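Local coordinates for periplasmic binding protein (Veillonella parvula, PDB 4OVK) that probably captures a solute outside the cytoplasmic membrane and hands it over to an ABC transporter for uptake, at residues I234-F239 with H266-A271; K180-Q185 with N209-T214; T18-T23 with V126-G131; N138-L143 with E151-L156. One frame throughout, in Å; residues are numbered along the deposited sequence.

In the fold
Two lobes, each built on a four-stranded parallel sheet, share out the four contacts. Contacts 1 and 2 lie in the same sheet, with strands 180-184 and 233-236 as neighbours and S237 OG bonded to Q185 O between the two contacts. Both are largely buried and rest on backbone bonds and apolar packing, although contact 2 admits a water at the sheet's edge. Contacts 3 and 4 belong to the other lobe, 31 to 33 Å away between contact centres, and meet where L20 packs on L142. Contact 3 is partly buried and polar, with an aspartate binding a sheet edge; contact 4 joins helices through a buried alkyl seam and a more exposed salt bridge.

Contact 1: residues I234-F239 with H266-A271; sequences IILSNF and HRVYKA
I234, I235 and L236 pair in parallel with V268, Y269 and K270, and backbone hydrogen bonds carry the pairing. I234 N donates to R267 O and Y269 N to I234 O. L236 N reaches Y269 O at 2.7 Å, and A271 N reaches L236 O at 2.9 Å. A side chain continues the series: K270 NZ donates to S237 O at 2.7 Å, its chain starting with CG anti to the backbone N (chi1 -176°) and bending at chi2. The same ammonium also binds D240 O and I242 O, so three carbonyls grip one nitrogen. A methionine here would probably leave these three oxygens without their shared donor and the chain beyond S237 less firmly held.

Apolar contacts flank the ladder. L236 CD1 meets V268 CG1 at 3.8 Å, whereas I234 and V268 lie side by side, CD1 to CG2 at 4.2 Å. On the face that carries I235 and Y269, I235 CG2 touches A271 CB at 4.0 Å just past the strand.

Strand 268-270 forms one margin of the four-stranded parallel sheet, while strand 233-236 is flanked by it and strand 180-184; helix 285-296 packs on Y269 through W291 and L295, and on A271 through M288.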
loop_
_atom_site.group_PDB
_atom_site.type_symbol
_atom_site.label_atom_id
_atom_site.label_comp_id
_atom_site.label_asym_id
_atom_site.label_seq_id
_atom_site.Cartn_x
_atom_site.Cartn_y
_atom_site.Cartn_z
ATOM N N ILE A 234 14.383 -4.435 -12.657
ATOM C CA ILE A 234 14.292 -4.914 -11.267
ATOM C C ILE A 234 13.670 -3.790 -10.449
ATOM O O ILE A 234 14.118 -2.646 -10.528
ATOM C CB ILE A 234 15.679 -5.274 -10.681
ATOM C CG1 ILE A 234 16.308 -6.450 -11.445
ATOM C CG2 ILE A 234 15.567 -5.613 -9.189
ATOM C CD1 ILE A 234 17.794 -6.644 -11.166
ATOM N N ILE A 235 12.610 -4.113 -9.709
ATOM C CA ILE A 235 12.000 -3.191 -8.776
ATOM C C ILE A 235 12.354 -3.687 -7.376
ATOM O O ILE A 235 12.239 -4.881 -7.094
ATOM C CB ILE A 235 10.473 -3.128 -8.965
ATOM C CG1 ILE A 235 10.145 -2.632 -10.390
ATOM C CG2 ILE A 235 9.828 -2.257 -7.902
ATOM C CD1 ILE A 235 8.706 -2.806 -10.740
ATOM N N LEU A 236 12.817 -2.774 -6.526
ATOM C CA LEU A 236 13.212 -3.093 -5.158
ATOM C C LEU A 236 12.100 -2.656 -4.221
ATOM O O LEU A 236 11.639 -1.534 -4.303
ATOM C CB LEU A 236 14.507 -2.363 -4.784
ATOM C CG LEU A 236 15.716 -2.548 -5.705
ATOM C CD1 LEU A 236 16.849 -1.628 -5.291
ATOM C CD2 LEU A 236 16.191 -3.985 -5.718
ATOM N N SER A 237 11.689 -3.536 -3.309
ATOM C CA SER A 237 10.608 -3.210 -2.401
ATOM C C SER A 237 11.036 -2.270 -1.263
ATOM O O SER A 237 12.224 -2.032 -1.054
ATOM C CB SER A 237 10.019 -4.497 -1.816
ATOM O OG SER A 237 10.637 -4.807 -0.588
ATOM N N ASN A 238 10.045 -1.766 -0.522
ATOM C CA ASN A 238 10.269 -0.955 0.695
ATOM C C ASN A 238 10.215 -1.760 1.988
ATOM O O ASN A 238 10.196 -1.186 3.088
ATOM C CB ASN A 238 9.260 0.199 0.765
ATOM C CG ASN A 238 9.554 1.279 -0.255
ATOM O OD1 ASN A 238 8.913 1.357 -1.290
ATOM N ND2 ASN A 238 10.549 2.095 0.024
ATOM N N PHE A 239 10.214 -3.086 1.880
ATOM C CA PHE A 239 10.322 -3.948 3.073
ATOM C C PHE A 239 11.731 -3.959 3.666
ATOM O O PHE A 239 11.944 -4.476 4.765
ATOM C CB PHE A 239 9.922 -5.389 2.733
ATOM C CG PHE A 239 8.444 -5.598 2.591
ATOM C CD1 PHE A 239 7.813 -5.418 1.369
ATOM C CD2 PHE A 239 7.682 -6.018 3.686
ATOM C CE1 PHE A 239 6.446 -5.629 1.239
ATOM C CE2 PHE A 239 6.318 -6.231 3.557
ATOM C CZ PHE A 239 5.698 -6.036 2.335
ATOM N N HIS A 266 21.204 -0.376 -16.183
ATOM C CA HIS A 266 20.826 0.559 -15.116
ATOM C C HIS A 266 19.309 0.765 -15.049
ATOM O O HIS A 266 18.797 1.900 -15.086
ATOM C CB HIS A 266 21.577 1.897 -15.232
ATOM C CG HIS A 266 23.051 1.779 -14.989
ATOM N ND1 HIS A 266 23.607 1.846 -13.729
ATOM C CD2 HIS A 266 24.083 1.589 -15.843
ATOM C CE1 HIS A 266 24.917 1.701 -13.815
ATOM N NE2 HIS A 266 25.231 1.544 -15.089
ATOM N N ARG A 267 18.613 -0.360 -14.953
ATOM C CA ARG A 267 17.162 -0.393 -14.832
ATOM C C ARG A 267 16.767 -1.122 -13.537
ATOM O O ARG A 267 15.904 -2.021 -13.531
ATOM C CB ARG A 267 16.565 -1.055 -16.080
ATOM C CG ARG A 267 16.858 -0.277 -17.372
ATOM C CD ARG A 267 15.683 -0.329 -18.329
ATOM N NE ARG A 267 14.582 0.502 -17.846
ATOM C CZ ARG A 267 13.335 0.478 -18.317
ATOM N NH1 ARG A 267 12.416 1.279 -17.785
ATOM N NH2 ARG A 267 12.996 -0.349 -19.300
ATOM N N VAL A 268 17.425 -0.720 -12.446
ATOM C CA VAL A 268 17.106 -1.161 -11.077
ATOM C C VAL A 268 16.513 0.025 -10.338
ATOM O O VAL A 268 17.159 1.075 -10.181
ATOM C CB VAL A 268 18.349 -1.638 -10.304
ATOM C CG1 VAL A 268 17.964 -2.180 -8.926
ATOM C CG2 VAL A 268 19.124 -2.683 -11.091
ATOM N N TYR A 269 15.278 -0.139 -9.883
ATOM C CA TYR A 269 14.493 0.968 -9.346
ATOM C C TYR A 269 13.913 0.647 -7.979
ATOM O O TYR A 269 13.285 -0.399 -7.808
ATOM C CB TYR A 269 13.332 1.261 -10.272
ATOM C CG TYR A 269 13.729 1.566 -11.703
ATOM C CD1 TYR A 269 14.315 2.774 -12.035
ATOM C CD2 TYR A 269 13.514 0.638 -12.718
ATOM C CE1 TYR A 269 14.667 3.057 -13.356
ATOM C CE2 TYR A 269 13.847 0.912 -14.025
ATOM C CZ TYR A 269 14.433 2.124 -14.342
ATOM O OH TYR A 269 14.770 2.396 -15.660
ATOM N N LYS A 270 14.089 1.564 -7.028
ATOM C CA LYS A 270 13.394 1.478 -5.737
ATOM C C LYS A 270 11.922 1.902 -5.847
ATOM O O LYS A 270 11.598 3.002 -6.323
ATOM C CB LYS A 270 14.106 2.351 -4.713
ATOM C CG LYS A 270 13.569 2.294 -3.286
ATOM C CD LYS A 270 13.916 0.989 -2.606
ATOM C CE LYS A 270 13.912 1.136 -1.098
ATOM N NZ LYS A 270 14.130 -0.157 -0.414
ATOM N N ALA A 271 11.022 1.042 -5.387
ATOM C CA ALA A 271 9.600 1.365 -5.442
ATOM C C ALA A 271 9.300 2.632 -4.644
ATOM O O ALA A 271 9.855 2.833 -3.559
ATOM C CB ALA A 271 8.766 0.223 -4.900
#

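Contact 2: residues K180-Q185 with N209-T214; sequences KVLYLQ and NAAKDT
V181 and N209 form one parallel bridge, their CA atoms 5.3 Å apart, after which segment 209-214 leaves the strand in a type I turn from N209 to K212. Between the two segments one direct bond forms, A210 N to V181 O at 3.0 Å, the donor well above the carbonyl plane; V181 is also backbone-bonded to E208. A water adds a second partner to V181 O, donating to it at 2.9 Å and to N209 OD1.

Among the side chains, A210 CB points at the strand and is met by two neighbours. K180 sends CG anti to its backbone N (chi1 -170°), which lays CG 3.6 Å from A210 CB, with CD close behind. L182 CD1 comes to A210 CB at 4.2 Å. The ammonium of K180 continues to W229 O, at the end of helix 223-229. An alanine at K180 would probably open a gap beside A210 and leave W229 O without this donor.

Polar and alkyl parts thus do separate work: the long lysine chain gives its methylenes to the turn and its charge to a helix end, while bond and water together satisfy V181 O as the sheet's short outermost strand runs out.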
loop_
_atom_site.group_PDB
_atom_site.type_symbol
_atom_site.label_atom_id
_atom_site.label_comp_id
_atom_site.label_asym_id
_atom_site.label_seq_id
_atom_site.Cartn_x
_atom_site.Cartn_y
_atom_site.Cartn_z
ATOM N N LYS A 180 11.017 -8.338 -19.122
ATOM C CA LYS A 180 10.986 -9.246 -17.981
ATOM C C LYS A 180 11.326 -8.487 -16.699
ATOM O O LYS A 180 12.380 -7.857 -16.603
ATOM C CB LYS A 180 11.958 -10.398 -18.190
ATOM C CG LYS A 180 11.802 -11.511 -17.165
ATOM C CD LYS A 180 12.772 -12.660 -17.406
ATOM C CE LYS A 180 12.545 -13.340 -18.746
ATOM N NZ LYS A 180 13.256 -14.642 -18.784
ATOM N N VAL A 181 10.425 -8.567 -15.720
ATOM C CA VAL A 181 10.506 -7.752 -14.504
ATOM C C VAL A 181 10.587 -8.644 -13.278
ATOM O O VAL A 181 9.786 -9.588 -13.137
ATOM C CB VAL A 181 9.278 -6.821 -14.343
ATOM C CG1 VAL A 181 9.453 -5.902 -13.141
ATOM C CG2 VAL A 181 9.021 -6.012 -15.616
ATOM N N LEU A 182 11.550 -8.332 -12.408
ATOM C CA LEU A 182 11.747 -9.015 -11.127
ATOM C C LEU A 182 11.425 -8.025 -10.006
ATOM O O LEU A 182 11.950 -6.903 -9.992
ATOM C CB LEU A 182 13.199 -9.460 -10.981
ATOM C CG LEU A 182 13.514 -10.237 -9.696
ATOM C CD1 LEU A 182 12.805 -11.584 -9.712
ATOM C CD2 LEU A 182 15.013 -10.412 -9.541
ATOM N N TYR A 183 10.562 -8.430 -9.074
ATOM C CA TYR A 183 10.277 -7.622 -7.898
ATOM C C TYR A 183 11.050 -8.245 -6.732
ATOM O O TYR A 183 10.684 -9.302 -6.222
ATOM C CB TYR A 183 8.765 -7.569 -7.641
ATOM C CG TYR A 183 8.253 -6.276 -6.999
ATOM C CD1 TYR A 183 8.659 -5.894 -5.733
ATOM C CD2 TYR A 183 7.358 -5.447 -7.668
ATOM C CE1 TYR A 183 8.178 -4.727 -5.142
ATOM C CE2 TYR A 183 6.887 -4.273 -7.100
ATOM C CZ TYR A 183 7.290 -3.923 -5.830
ATOM O OH TYR A 183 6.802 -2.769 -5.253
ATOM N N LEU A 184 12.165 -7.611 -6.378
ATOM C CA LEU A 184 13.077 -8.105 -5.354
ATOM C C LEU A 184 12.721 -7.480 -4.005
ATOM O O LEU A 184 12.678 -6.254 -3.880
ATOM C CB LEU A 184 14.535 -7.784 -5.762
ATOM C CG LEU A 184 15.675 -8.217 -4.826
ATOM C CD1 LEU A 184 15.761 -9.734 -4.669
ATOM C CD2 LEU A 184 17.008 -7.670 -5.340
ATOM N N GLN A 185 12.440 -8.318 -3.002
ATOM C CA GLN A 185 12.030 -7.804 -1.693
ATOM C C GLN A 185 13.178 -7.222 -0.876
ATOM O O GLN A 185 13.014 -6.186 -0.210
ATOM C CB GLN A 185 11.355 -8.880 -0.838
ATOM C CG GLN A 185 10.510 -8.265 0.284
ATOM C CD GLN A 185 9.847 -9.279 1.204
ATOM O OE1 GLN A 185 8.822 -8.992 1.824
ATOM N NE2 GLN A 185 10.435 -10.458 1.313
ATOM N N ASN A 209 6.548 -11.496 -15.850
ATOM C CA ASN A 209 7.109 -11.835 -14.553
ATOM C C ASN A 209 8.294 -12.789 -14.654
ATOM O O ASN A 209 8.133 -13.954 -15.031
ATOM C CB ASN A 209 6.026 -12.453 -13.690
ATOM C CG ASN A 209 5.074 -11.418 -13.171
ATOM O OD1 ASN A 209 5.473 -10.549 -12.399
ATOM N ND2 ASN A 209 3.819 -11.478 -13.609
ATOM N N ALA A 210 9.480 -12.299 -14.297
ATOM C CA ALA A 210 10.675 -13.146 -14.221
ATOM C C ALA A 210 10.445 -14.369 -13.333
ATOM O O ALA A 210 10.910 -15.458 -13.658
ATOM C CB ALA A 210 11.874 -12.349 -13.710
ATOM N N ALA A 211 9.721 -14.179 -12.225
ATOM C CA ALA A 211 9.454 -15.246 -11.243
ATOM C C ALA A 211 8.073 -15.904 -11.419
ATOM O O ALA A 211 7.493 -16.422 -10.463
ATOM C CB ALA A 211 9.593 -14.683 -9.841
ATOM N N LYS A 212 7.576 -15.880 -12.650
ATOM C CA LYS A 212 6.294 -16.465 -13.052
ATOM C C LYS A 212 6.056 -17.891 -12.541
ATOM O O LYS A 212 4.929 -18.251 -12.169
ATOM C CB LYS A 212 6.242 -16.422 -14.587
ATOM C CG LYS A 212 5.269 -17.346 -15.291
ATOM C CD LYS A 212 5.486 -17.256 -16.797
ATOM C CE LYS A 212 6.696 -18.070 -17.229
ATOM N NZ LYS A 212 7.418 -17.419 -18.348
ATOM N N ASP A 213 7.113 -18.701 -12.519
ATOM C CA ASP A 213 6.987 -20.101 -12.113
ATOM C C ASP A 213 7.399 -20.350 -10.660
ATOM O O ASP A 213 7.520 -21.492 -10.252
ATOM C CB ASP A 213 7.776 -20.992 -13.076
ATOM C CG ASP A 213 7.250 -20.911 -14.507
ATOM O OD1 ASP A 213 6.012 -20.919 -14.694
ATOM O OD2 ASP A 213 8.070 -20.835 -15.448
ATOM N N THR A 214 7.575 -19.282 -9.882
ATOM C CA THR A 214 7.861 -19.385 -8.448
ATOM C C THR A 214 6.576 -19.129 -7.654
ATOM O O THR A 214 5.943 -18.089 -7.815
ATOM C CB THR A 214 8.958 -18.385 -8.024
ATOM O OG1 THR A 214 10.179 -18.692 -8.704
ATOM C CG2 THR A 214 9.211 -18.444 -6.518
HETATM O O HOH W 1 8.138 -11.351 -11.468
#

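Contact 3: residues T18-T23 with V126-G131; sequences TDLTGT and VSIKYG
D19 and S127 meet through the torsions of the aspartate: chi1 of 74° sets CG between the backbone N and the carbonyl carbon, the crowded position, and chi2 of 14° then turns OD1 to its own loop and OD2 to the strand. The result is an Asx turn within a type I beta turn from D19 to G22, in the link between strands 14-18 and 24-28, set against the edge strand 125-128 of a parallel four-stranded sheet.

The two carboxylate oxygens divide the labour. OD1 organises the turn, gripped by three donors: T21 OG1 on the syn side at 2.6 Å, and T21 N and T23 N, well out of the carboxylate plane, from its two opposite faces. OD2 reaches across the contact and accepts from S127 N at 2.9 Å, well out of the plane, on the face that T21 N approaches. The strand answers with its carbonyl, since L20 N donates to S127 O at 3.2 Å, nearly along the C=O axis. Both backbone polar atoms of S127, on the sheet's outer edge, are thereby paired with the turn.

Hydrophobic contacts stand beside this polar pair. L20 CD2 lies 4.0 Å from I128 CB, and L142 of helix 133-147 packs on the same leucine. T21 CG2 rests on S127 CB at 3.8 Å. K129, bent at chi4, curls back so that NZ makes a weak bond to L20 O and a long, weak ion pair with D109. A water donates to D19 OD2 at 2.6 Å and sits 2.7 Å from S127 OG.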
loop_
_atom_site.group_PDB
_atom_site.type_symbol
_atom_site.label_atom_id
_atom_site.label_comp_id
_atom_site.label_asym_id
_atom_site.label_seq_id
_atom_site.Cartn_x
_atom_site.Cartn_y
_atom_site.Cartn_z
ATOM N N THR A 18 -23.214 -2.231 8.157
ATOM C CA THR A 18 -22.930 -3.609 7.794
ATOM C C THR A 18 -21.463 -3.698 7.382
ATOM O O THR A 18 -21.047 -2.984 6.474
ATOM C CB THR A 18 -23.822 -4.053 6.629
ATOM O OG1 THR A 18 -25.200 -3.849 6.976
ATOM C CG2 THR A 18 -23.576 -5.518 6.290
ATOM N N ASP A 19 -20.683 -4.546 8.055
ATOM C CA ASP A 19 -19.246 -4.669 7.750
ATOM C C ASP A 19 -19.003 -5.695 6.643
ATOM O O ASP A 19 -19.951 -6.179 6.018
ATOM C CB ASP A 19 -18.398 -4.918 9.016
ATOM C CG ASP A 19 -18.526 -6.322 9.577
ATOM O OD1 ASP A 19 -19.054 -7.212 8.880
ATOM O OD2 ASP A 19 -18.063 -6.530 10.741
ATOM N N LEU A 20 -17.735 -5.993 6.376
ATOM C CA LEU A 20 -17.370 -6.782 5.198
ATOM C C LEU A 20 -17.662 -8.278 5.360
ATOM O O LEU A 20 -17.578 -9.028 4.384
ATOM C CB LEU A 20 -15.903 -6.529 4.802
ATOM C CG LEU A 20 -15.676 -5.338 3.862
ATOM C CD1 LEU A 20 -16.415 -4.093 4.288
ATOM C CD2 LEU A 20 -14.197 -5.045 3.692
ATOM N N THR A 21 -18.019 -8.699 6.579
ATOM C CA THR A 21 -18.459 -10.067 6.836
ATOM C C THR A 21 -19.990 -10.177 6.788
ATOM O O THR A 21 -20.548 -11.256 6.973
ATOM C CB THR A 21 -17.979 -10.555 8.217
ATOM O OG1 THR A 21 -18.592 -9.774 9.255
ATOM C CG2 THR A 21 -16.465 -10.440 8.318
ATOM N N GLY A 22 -20.661 -9.055 6.537
ATOM C CA GLY A 22 -22.120 -9.019 6.537
ATOM C C GLY A 22 -22.711 -8.914 7.934
ATOM O O GLY A 22 -23.909 -9.133 8.114
ATOM N N THR A 23 -21.875 -8.571 8.916
ATOM C CA THR A 23 -22.323 -8.395 10.295
ATOM C C THR A 23 -22.835 -6.971 10.491
ATOM O O THR A 23 -22.147 -5.997 10.145
ATOM C CB THR A 23 -21.172 -8.656 11.288
ATOM O OG1 THR A 23 -20.681 -9.986 11.115
ATOM C CG2 THR A 23 -21.630 -8.468 12.729
ATOM N N VAL A 126 -15.776 -3.392 13.690
ATOM C CA VAL A 126 -16.119 -3.725 12.314
ATOM C C VAL A 126 -14.988 -4.513 11.712
ATOM O O VAL A 126 -13.808 -4.170 11.889
ATOM C CB VAL A 126 -16.464 -2.497 11.439
ATOM C CG1 VAL A 126 -17.751 -1.829 11.934
ATOM C CG2 VAL A 126 -15.344 -1.491 11.392
ATOM N N SER A 127 -15.359 -5.572 10.999
ATOM C CA SER A 127 -14.386 -6.483 10.426
ATOM C C SER A 127 -14.184 -6.149 8.961
ATOM O O SER A 127 -15.150 -5.949 8.226
ATOM C CB SER A 127 -14.843 -7.931 10.590
ATOM O OG SER A 127 -14.934 -8.287 11.971
ATOM N N ILE A 128 -12.924 -6.073 8.544
ATOM C CA ILE A 128 -12.597 -5.922 7.141
ATOM C C ILE A 128 -11.794 -7.135 6.632
ATOM O O ILE A 128 -11.495 -8.056 7.398
ATOM C CB ILE A 128 -11.823 -4.616 6.890
ATOM C CG1 ILE A 128 -10.516 -4.592 7.678
ATOM C CG2 ILE A 128 -12.675 -3.403 7.242
ATOM C CD1 ILE A 128 -9.564 -3.580 7.111
ATOM N N LYS A 129 -11.462 -7.118 5.342
ATOM C CA LYS A 129 -10.753 -8.219 4.668
ATOM C C LYS A 129 -9.447 -7.774 4.017
ATOM O O LYS A 129 -9.226 -6.579 3.812
ATOM C CB LYS A 129 -11.622 -8.808 3.569
ATOM C CG LYS A 129 -12.938 -9.411 4.027
ATOM C CD LYS A 129 -13.465 -10.345 2.944
ATOM C CE LYS A 129 -14.948 -10.621 3.104
ATOM N NZ LYS A 129 -15.263 -11.198 4.440
ATOM N N TYR A 130 -8.611 -8.754 3.662
ATOM C CA TYR A 130 -7.310 -8.505 3.018
ATOM C C TYR A 130 -7.079 -9.423 1.836
ATOM O O TYR A 130 -7.625 -10.535 1.789
ATOM C CB TYR A 130 -6.172 -8.724 4.017
ATOM N N GLY A 131 -6.256 -8.953 0.893
ATOM C CA GLY A 131 -5.775 -9.775 -0.217
ATOM C C GLY A 131 -5.923 -9.134 -1.586
ATOM O O GLY A 131 -5.102 -9.369 -2.481
HETATM O O HOH W 2 -17.525 -8.262 12.634
#

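Contact 4: residues N138-L143 with E151-L156; sequences NGIRLL and EQAEAL
R141 and E154 face each other across two antiparallel helices, guanidinium and carboxylate nearly coplanar at 11°. The arginine binds side-on, giving one nitrogen to each oxygen: NE to OE2 at 2.8 Å and NH1 to OE1 at 3.0 Å. Both acceptors use their syn lone pairs, and the bonds lie close to the guanidinium plane, which is likely to hold both groups against rotation. The chains approach obliquely. CG of R141 stands anti to its backbone N (chi1 -175°), and a bend at chi3 brings NE toward the other helix; E154 bends at chi2 to meet it. K161 sets a like charge near R141 NH1, whose repulsion the carboxylate of E154 probably helps to offset.

Alongside the ion pair, the buried side of the interface is alkyl. A153 CB points at the facing helix and comes to I140 O at 3.5 Å, a closeness that its small size permits. I140 lays CG2 over the same residue, 3.9 Å from A153 CB and 3.6 Å from A153 O, and meets L156 CB at 4.2 Å. I140 then turns to I44 and V48 of helix 41-49, whereas L156 continues to F313 and F317 of helix 306-318, which places the seam inside a layer of helices.

With the axes of the short segments 8.4 Å apart at closest approach and 167° between their directions, the pair is a tight alpha-hairpin; helix 150-170 then leads from the first sheet's lobe to the second, consistent with the long linking helix of binding proteins that have a helical backbone between lobes.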
loop_
_atom_site.group_PDB
_atom_site.type_symbol
_atom_site.label_atom_id
_atom_site.label_comp_id
_atom_site.label_asym_id
_atom_site.label_seq_id
_atom_site.Cartn_x
_atom_site.Cartn_y
_atom_site.Cartn_z
ATOM N N ASN A 138 -14.274 -1.774 -0.932
ATOM C CA ASN A 138 -15.385 -2.064 -0.017
ATOM C C ASN A 138 -15.114 -1.548 1.388
ATOM O O ASN A 138 -16.027 -1.036 2.057
ATOM C CB ASN A 138 -15.698 -3.563 0.028
ATOM C CG ASN A 138 -16.201 -4.088 -1.296
ATOM O OD1 ASN A 138 -16.863 -3.366 -2.049
ATOM N ND2 ASN A 138 -15.892 -5.347 -1.594
ATOM N N GLY A 139 -13.853 -1.646 1.821
ATOM C CA GLY A 139 -13.449 -1.101 3.121
ATOM C C GLY A 139 -13.555 0.418 3.167
ATOM O O GLY A 139 -13.995 0.996 4.160
ATOM N N ILE A 140 -13.182 1.074 2.074
ATOM C CA ILE A 140 -13.328 2.527 1.993
ATOM C C ILE A 140 -14.802 2.945 2.109
ATOM O O ILE A 140 -15.138 3.918 2.792
ATOM C CB ILE A 140 -12.686 3.069 0.709
ATOM C CG1 ILE A 140 -11.167 3.000 0.853
ATOM C CG2 ILE A 140 -13.137 4.489 0.439
ATOM C CD1 ILE A 140 -10.427 3.134 -0.457
ATOM N N ARG A 141 -15.676 2.194 1.450
ATOM C CA ARG A 141 -17.101 2.515 1.450
ATOM C C ARG A 141 -17.644 2.411 2.873
ATOM O O ARG A 141 -18.381 3.293 3.343
ATOM C CB ARG A 141 -17.848 1.603 0.488
ATOM C CG ARG A 141 -19.325 1.952 0.339
ATOM C CD ARG A 141 -19.925 1.281 -0.877
ATOM N NE ARG A 141 -19.511 1.924 -2.120
ATOM C CZ ARG A 141 -19.257 1.292 -3.264
ATOM N NH1 ARG A 141 -18.890 1.992 -4.327
ATOM N NH2 ARG A 141 -19.350 -0.031 -3.363
ATOM N N LEU A 142 -17.246 1.339 3.557
ATOM C CA LEU A 142 -17.591 1.134 4.960
ATOM C C LEU A 142 -17.095 2.291 5.830
ATOM O O LEU A 142 -17.856 2.830 6.650
ATOM C CB LEU A 142 -17.022 -0.213 5.439
ATOM C CG LEU A 142 -17.069 -0.561 6.937
ATOM C CD1 LEU A 142 -18.495 -0.648 7.434
ATOM C CD2 LEU A 142 -16.367 -1.876 7.200
ATOM N N LEU A 143 -15.827 2.684 5.665
ATOM C CA LEU A 143 -15.294 3.824 6.413
ATOM C C LEU A 143 -16.089 5.108 6.168
ATOM O O LEU A 143 -16.276 5.917 7.078
ATOM C CB LEU A 143 -13.820 4.039 6.084
ATOM C CG LEU A 143 -12.890 2.992 6.682
ATOM C CD1 LEU A 143 -11.485 3.228 6.136
ATOM C CD2 LEU A 143 -12.916 3.032 8.203
ATOM N N GLU A 151 -19.121 11.141 0.437
ATOM C CA GLU A 151 -18.643 11.763 -0.787
ATOM C C GLU A 151 -17.147 11.520 -0.976
ATOM O O GLU A 151 -16.729 11.146 -2.061
ATOM C CB GLU A 151 -18.971 13.253 -0.803
ATOM C CG GLU A 151 -20.473 13.537 -0.868
ATOM C CD GLU A 151 -20.801 15.019 -0.820
ATOM O OE1 GLU A 151 -21.862 15.407 -1.352
ATOM O OE2 GLU A 151 -20.009 15.796 -0.249
ATOM N N GLN A 152 -16.340 11.712 0.073
ATOM C CA GLN A 152 -14.905 11.462 -0.041
ATOM C C GLN A 152 -14.653 9.977 -0.309
ATOM O O GLN A 152 -13.831 9.638 -1.144
ATOM C CB GLN A 152 -14.116 11.932 1.190
ATOM C CG GLN A 152 -12.604 11.692 1.068
ATOM C CD GLN A 152 -11.744 12.946 1.031
ATOM O OE1 GLN A 152 -12.091 13.938 0.400
ATOM N NE2 GLN A 152 -10.587 12.885 1.690
ATOM N N ALA A 153 -15.387 9.097 0.368
ATOM C CA ALA A 153 -15.222 7.660 0.163
ATOM C C ALA A 153 -15.546 7.292 -1.279
ATOM O O ALA A 153 -14.748 6.617 -1.953
ATOM C CB ALA A 153 -16.089 6.869 1.150
ATOM N N GLU A 154 -16.688 7.762 -1.782
ATOM C CA GLU A 154 -17.036 7.476 -3.183
ATOM C C GLU A 154 -16.068 8.138 -4.171
ATOM O O GLU A 154 -15.800 7.566 -5.217
ATOM C CB GLU A 154 -18.488 7.838 -3.500
ATOM C CG GLU A 154 -19.528 6.965 -2.792
ATOM C CD GLU A 154 -19.390 5.455 -3.037
ATOM O OE1 GLU A 154 -18.906 5.027 -4.110
ATOM O OE2 GLU A 154 -19.795 4.681 -2.141
ATOM N N ALA A 155 -15.537 9.318 -3.853
ATOM C CA ALA A 155 -14.537 9.942 -4.732
ATOM C C ALA A 155 -13.267 9.085 -4.821
ATOM O O ALA A 155 -12.696 8.928 -5.891
ATOM C CB ALA A 155 -14.219 11.354 -4.279
ATOM N N LEU A 156 -12.849 8.508 -3.696
ATOM C CA LEU A 156 -11.695 7.601 -3.669
ATOM C C LEU A 156 -11.993 6.321 -4.453
ATOM O O LEU A 156 -11.168 5.846 -5.206
ATOM C CB LEU A 156 -11.306 7.245 -2.224
ATOM C CG LEU A 156 -10.593 8.339 -1.440
ATOM C CD1 LEU A 156 -10.603 8.053 0.059
ATOM C CD2 LEU A 156 -9.160 8.545 -1.942
#